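Local structure of HTH marR-type domain-containing protein (Streptococcus agalactiae serotype III, 7DVR) at residues A[93-97]-A[98-102]; A[106-109]-A[110-114]. The protein senses heme, binding the heme iron directly, and probably acts as a MarR-family DNA-binding transcription regulator. One frame throughout, in Å; residues are numbered along the deposited sequence.

Contact 1. Residues A[93-97]-A[98-102]; sequences LYLTH and LGKQK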
# COMPACT_ATOMS: atom_id res chain seq x y z
N LEU A 93 12.15 24.95 -21.39
CA LEU A 93 12.23 25.02 -19.94
C LEU A 93 13.67 25.29 -19.48
O LEU A 93 14.59 24.51 -19.88
CB LEU A 93 11.72 23.71 -19.29
CG LEU A 93 10.47 23.10 -19.93
CD1 LEU A 93 9.87 21.99 -19.17
CD2 LEU A 93 9.41 24.15 -20.00
N TYR A 94 13.84 26.20 -18.50
CA TYR A 94 15.19 26.53 -17.98
C TYR A 94 15.09 26.66 -16.49
O TYR A 94 14.13 27.23 -15.99
CB TYR A 94 15.75 27.84 -18.49
CG TYR A 94 15.74 27.91 -20.01
CD1 TYR A 94 16.75 27.33 -20.79
CD2 TYR A 94 14.65 28.44 -20.65
CE1 TYR A 94 16.68 27.34 -22.18
CE2 TYR A 94 14.63 28.51 -22.07
CZ TYR A 94 15.64 27.95 -22.83
OH TYR A 94 15.61 28.05 -24.20
N LEU A 95 16.03 26.02 -15.86
CA LEU A 95 16.12 25.98 -14.41
C LEU A 95 16.54 27.40 -13.98
O LEU A 95 17.44 28.06 -14.54
CB LEU A 95 17.15 24.87 -14.16
CG LEU A 95 17.17 24.05 -12.89
CD1 LEU A 95 15.87 23.27 -12.65
CD2 LEU A 95 18.39 23.10 -13.00
N THR A 96 15.86 27.89 -12.97
CA THR A 96 16.21 29.20 -12.32
C THR A 96 17.26 29.03 -11.20
O THR A 96 17.67 27.91 -10.91
CB THR A 96 14.95 29.79 -11.71
OG1 THR A 96 14.47 28.91 -10.67
CG2 THR A 96 13.95 30.07 -12.80
N HIS A 97 17.79 30.16 -10.69
CA HIS A 97 18.74 30.14 -9.55
C HIS A 97 18.14 29.29 -8.45
O HIS A 97 18.83 28.42 -7.93
CB HIS A 97 18.94 31.57 -9.03
CG HIS A 97 19.76 31.64 -7.80
ND1 HIS A 97 21.08 31.28 -7.80
CD2 HIS A 97 19.44 32.03 -6.55
CE1 HIS A 97 21.61 31.54 -6.61
NE2 HIS A 97 20.59 31.99 -5.77
N LEU A 98 16.85 29.47 -8.24
CA LEU A 98 16.11 28.77 -7.16
C LEU A 98 15.95 27.30 -7.53
O LEU A 98 16.11 26.44 -6.66
CB LEU A 98 14.69 29.33 -6.99
CG LEU A 98 13.90 28.59 -5.91
CD1 LEU A 98 14.61 28.70 -4.56
CD2 LEU A 98 12.48 29.10 -5.81
N GLY A 99 15.78 27.01 -8.81
CA GLY A 99 15.50 25.64 -9.21
C GLY A 99 16.84 24.96 -9.02
O GLY A 99 16.87 23.81 -8.75
N LYS A 100 17.94 25.66 -9.20
CA LYS A 100 19.28 25.05 -9.11
C LYS A 100 19.67 24.75 -7.62
O LYS A 100 20.27 23.67 -7.27
CB LYS A 100 20.24 26.06 -9.71
CG LYS A 100 20.26 26.18 -11.21
CD LYS A 100 21.14 27.27 -11.71
CE LYS A 100 21.06 27.36 -13.21
NZ LYS A 100 22.10 28.19 -13.86
N GLN A 101 19.46 25.71 -6.75
CA GLN A 101 19.50 25.47 -5.28
C GLN A 101 18.65 24.24 -4.88
O GLN A 101 19.19 23.30 -4.16
CB GLN A 101 18.95 26.73 -4.58
CG GLN A 101 19.72 27.99 -4.94
CD GLN A 101 20.08 28.83 -3.75
OE1 GLN A 101 19.25 29.00 -2.84
NE2 GLN A 101 21.30 29.35 -3.74
N LYS A 102 17.37 24.23 -5.26
CA LYS A 102 16.47 23.09 -5.04
C LYS A 102 17.12 21.83 -5.54
O LYS A 102 16.93 20.83 -4.92
CB LYS A 102 15.13 23.26 -5.73
CG LYS A 102 14.26 24.32 -5.14
CD LYS A 102 13.89 24.01 -3.70
CE LYS A 102 12.86 24.98 -3.23
NZ LYS A 102 12.90 25.03 -1.74
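Thr-96 and Gly-99 meet where strand 91-95 ends and helix 97-117 begins, so the chain passes from strand to helix with a single residue between them. Thr-96 is the N-cap. Its OG1 accepts from Gly-99 N at 3.0 Å. The torsion that allows this sets OG1 between the backbone N and the carbonyl carbon (chi1 64°), facing the first turn. The carbonyl of the same residue begins the helical bonding: Thr-96 O takes Lys-100 N at 2.8 Å, and also Gly-99 N in a weak bond. The next bond is straighter, from Gln-101 N to His-97 O, with an N-H...O angle of 175°.

Gln-101 lays its CG over one face of the His-97 ring, 4.3 Å from the centroid, in a CH-pi contact. The Gln-101 chain then bends at chi2, and its amide plane lies 36° from the ring. Lys-100 runs back extended past the cap. Its CG touches Leu-95 CD2 at 4.0 Å, and the two side chains cross obliquely. Leu-95 CG also packs on the backbone of Gly-99, 4.0 Å from its C atom.

Thr-96 OG1 is also hydrogen-bonded to Gly-77 O, just before strand 79-83. Strands 79-83 and 91-95 form the wing hairpin of the MarR winged helix-turn-helix, which the cap joins to helix 97-117. Strand 91-95 runs between strands 50-51 and 79-83, and Leu-95 rests on Val-39, Leu-42 and Tyr-43 of helix 34-44.

Contact 2. Residues A[106-109]-A[110-114]; sequences FEIF and LEKLH. With HEM (protoporphyrin IX containing Fe), chain B.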
# COMPACT_ATOMS: atom_id res chain seq x y z
N PHE A 106 18.05 18.65 -3.26
CA PHE A 106 17.26 17.42 -3.45
C PHE A 106 18.20 16.23 -3.46
O PHE A 106 17.85 15.16 -2.93
CB PHE A 106 16.49 17.44 -4.78
CG PHE A 106 15.46 16.33 -4.90
CD1 PHE A 106 14.40 16.23 -4.01
CD2 PHE A 106 15.52 15.42 -5.95
CE1 PHE A 106 13.44 15.23 -4.15
CE2 PHE A 106 14.57 14.43 -6.08
CZ PHE A 106 13.53 14.33 -5.19
N GLU A 107 19.36 16.41 -4.08
CA GLU A 107 20.38 15.33 -4.18
C GLU A 107 20.83 14.90 -2.77
O GLU A 107 20.97 13.68 -2.54
CB GLU A 107 21.59 15.81 -4.98
CG GLU A 107 21.87 15.01 -6.23
CD GLU A 107 23.09 15.52 -7.01
OE1 GLU A 107 23.43 16.72 -6.88
OE2 GLU A 107 23.70 14.71 -7.72
N ILE A 108 21.13 15.89 -1.91
CA ILE A 108 21.51 15.69 -0.47
C ILE A 108 20.39 14.92 0.21
O ILE A 108 20.63 13.88 0.77
CB ILE A 108 21.76 17.04 0.26
CG1 ILE A 108 22.99 17.77 -0.29
CG2 ILE A 108 21.86 16.83 1.77
CD1 ILE A 108 23.15 19.20 0.22
N PHE A 109 19.18 15.44 0.14
CA PHE A 109 17.98 14.84 0.74
C PHE A 109 17.86 13.36 0.37
O PHE A 109 17.66 12.54 1.24
CB PHE A 109 16.71 15.58 0.32
CG PHE A 109 15.40 14.87 0.63
CD1 PHE A 109 14.89 14.79 1.93
CD2 PHE A 109 14.65 14.29 -0.38
CE1 PHE A 109 13.69 14.13 2.17
CE2 PHE A 109 13.42 13.67 -0.14
CZ PHE A 109 12.95 13.58 1.14
N LEU A 110 17.98 13.03 -0.91
CA LEU A 110 17.77 11.63 -1.33
C LEU A 110 18.88 10.78 -0.72
O LEU A 110 18.58 9.61 -0.34
CB LEU A 110 17.75 11.53 -2.86
CG LEU A 110 16.45 12.01 -3.51
CD1 LEU A 110 16.52 11.87 -5.02
CD2 LEU A 110 15.23 11.26 -3.02
N GLU A 111 20.09 11.33 -0.64
CA GLU A 111 21.22 10.55 -0.04
C GLU A 111 20.95 10.27 1.45
O GLU A 111 20.97 9.08 1.85
CB GLU A 111 22.58 11.25 -0.23
CG GLU A 111 23.16 11.07 -1.63
CD GLU A 111 23.72 12.31 -2.33
OE1 GLU A 111 23.72 13.41 -1.72
OE2 GLU A 111 24.12 12.18 -3.51
N LYS A 112 20.62 11.32 2.21
CA LYS A 112 20.30 11.20 3.66
C LYS A 112 19.09 10.31 3.89
O LYS A 112 19.08 9.49 4.85
CB LYS A 112 20.07 12.58 4.26
CG LYS A 112 21.36 13.36 4.45
CD LYS A 112 21.15 14.79 4.91
CE LYS A 112 22.43 15.58 5.10
NZ LYS A 112 23.09 15.27 6.40
N LEU A 113 18.07 10.47 3.05
CA LEU A 113 16.83 9.67 3.19
C LEU A 113 17.14 8.18 3.10
O LEU A 113 16.71 7.46 3.96
CB LEU A 113 15.82 10.09 2.12
CG LEU A 113 14.58 9.21 1.97
CD1 LEU A 113 13.63 9.37 3.14
CD2 LEU A 113 13.82 9.58 0.70
N HIS A 114 17.77 7.76 2.02
CA HIS A 114 18.20 6.35 1.82
C HIS A 114 19.14 5.89 2.95
O HIS A 114 18.79 4.85 3.54
CB HIS A 114 18.77 6.16 0.42
CG HIS A 114 17.72 6.21 -0.63
ND1 HIS A 114 17.25 7.41 -1.16
CD2 HIS A 114 17.01 5.21 -1.24
CE1 HIS A 114 16.34 7.13 -2.09
NE2 HIS A 114 16.17 5.83 -2.11
CHA HEM B . 17.43 3.73 -4.90
CHB HEM B . 14.70 7.51 -5.72
CHC HEM B . 12.34 6.53 -1.70
CHD HEM B . 14.58 2.34 -1.37
C1A HEM B . 16.90 4.86 -5.41
C2A HEM B . 17.41 5.49 -6.54
C3A HEM B . 16.64 6.55 -6.76
C4A HEM B . 15.65 6.56 -5.80
CMA HEM B . 16.82 7.54 -7.88
CAA HEM B . 18.61 5.09 -7.36
CBA HEM B . 19.88 5.78 -6.83
CGA HEM B . 21.12 5.40 -7.63
O1A HEM B . 21.07 5.41 -8.88
O2A HEM B . 22.19 5.08 -7.05
C1B HEM B . 13.84 7.54 -4.66
C2B HEM B . 12.96 8.61 -4.49
C3B HEM B . 12.30 8.36 -3.33
C4B HEM B . 12.80 7.10 -2.84
CMB HEM B . 12.82 9.78 -5.43
CAB HEM B . 11.22 9.10 -2.71
CBB HEM B . 10.66 10.12 -3.31
C1C HEM B . 12.70 5.28 -1.29
C2C HEM B . 12.07 4.57 -0.30
C3C HEM B . 12.70 3.36 -0.21
C4C HEM B . 13.73 3.37 -1.16
CMC HEM B . 10.90 5.08 0.49
CAC HEM B . 12.47 2.28 0.73
CBC HEM B . 11.75 2.47 1.83
C1D HEM B . 15.54 2.43 -2.33
C2D HEM B . 16.53 1.39 -2.47
C3D HEM B . 17.34 1.77 -3.44
C4D HEM B . 16.83 3.05 -3.89
CMD HEM B . 16.66 0.13 -1.66
CAD HEM B . 18.53 1.01 -3.96
CBD HEM B . 19.84 1.78 -3.70
CGD HEM B . 21.01 1.04 -4.33
O1D HEM B . 21.48 0.03 -3.77
O2D HEM B . 21.52 1.44 -5.41
NA HEM B . 15.81 5.52 -4.97
NB HEM B . 13.71 6.69 -3.66
NC HEM B . 13.69 4.54 -1.78
ND HEM B . 15.77 3.39 -3.19
FE HEM B . 14.80 4.94 -3.39
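Leu-110 touches both the Phe-106 ring and the heme. Its CG sits over one face of the ring, offset toward the rim, in a CH-pi contact 4.2 Å from the centroid. Leu-110 CD1 reaches Phe-106 CE2 at 3.4 Å. The other methyl, CD2, lies 3.7 Å from the heme methyl CMB. Chi1 (-76°) puts CG beside the backbone N, and chi2 (-180°) then sends CD1 to the ring and CD2 to the porphyrin. One turn on, His-114 NE2 binds the heme iron at 2.1 Å.

The far nitrogen of that imidazole is also held. His-114 ND1 donates to Leu-110 O at 2.7 Å. The acceptor lies only 5° out of the ring plane, so this bond and the iron together help fix the ring's rotation. Leu-110 O also accepts from His-114 N, and the two donors approach from opposite faces of the carbonyl plane.

On the buried side of the helix, Phe-109 and Leu-113 lie side by side, with Phe-109 CZ 4.1 Å from Leu-113 CD2. The Phe-109 ring meets Tyr-22 of helix 4-25 at a steep angle, while Phe-106 packs on Met-40 of helix 34-44. On the exposed surface, the Ile-108 and Lys-112 side chains also lie side by side, and Ile-108 CG2 touches Lys-112 CE at 3.6 Å.

The sixth iron ligand is the N-terminal nitrogen of Met-1 of the second subunit, so the heme joins two chains. The ND1 bond uses the imidazole N-H, leaving NE2 to the metal; it would probably make the histidine a stronger electron donor to iron.

Overall arrangement
Contacts 1 and 2 both use helix 97-117, and their centres lie about 18 Å apart. Contact 1 is a surface contact at the N-terminal end of this helix, where the middle strand of the three-stranded antiparallel sheet passes into it. Contact 2 lies farther along the same helix and is partly buried, with Phe-106, Phe-109 and Leu-113 turned into the protein. Their chemistry follows these places. Both have helical backbone bonds; contact 1 adds a threonine cap, contact 2 adds aromatic-leucine packing and an iron ligand. Only contact 2 touches heme and, through it, the second subunit. The helix thus links the sheet region to the heme site.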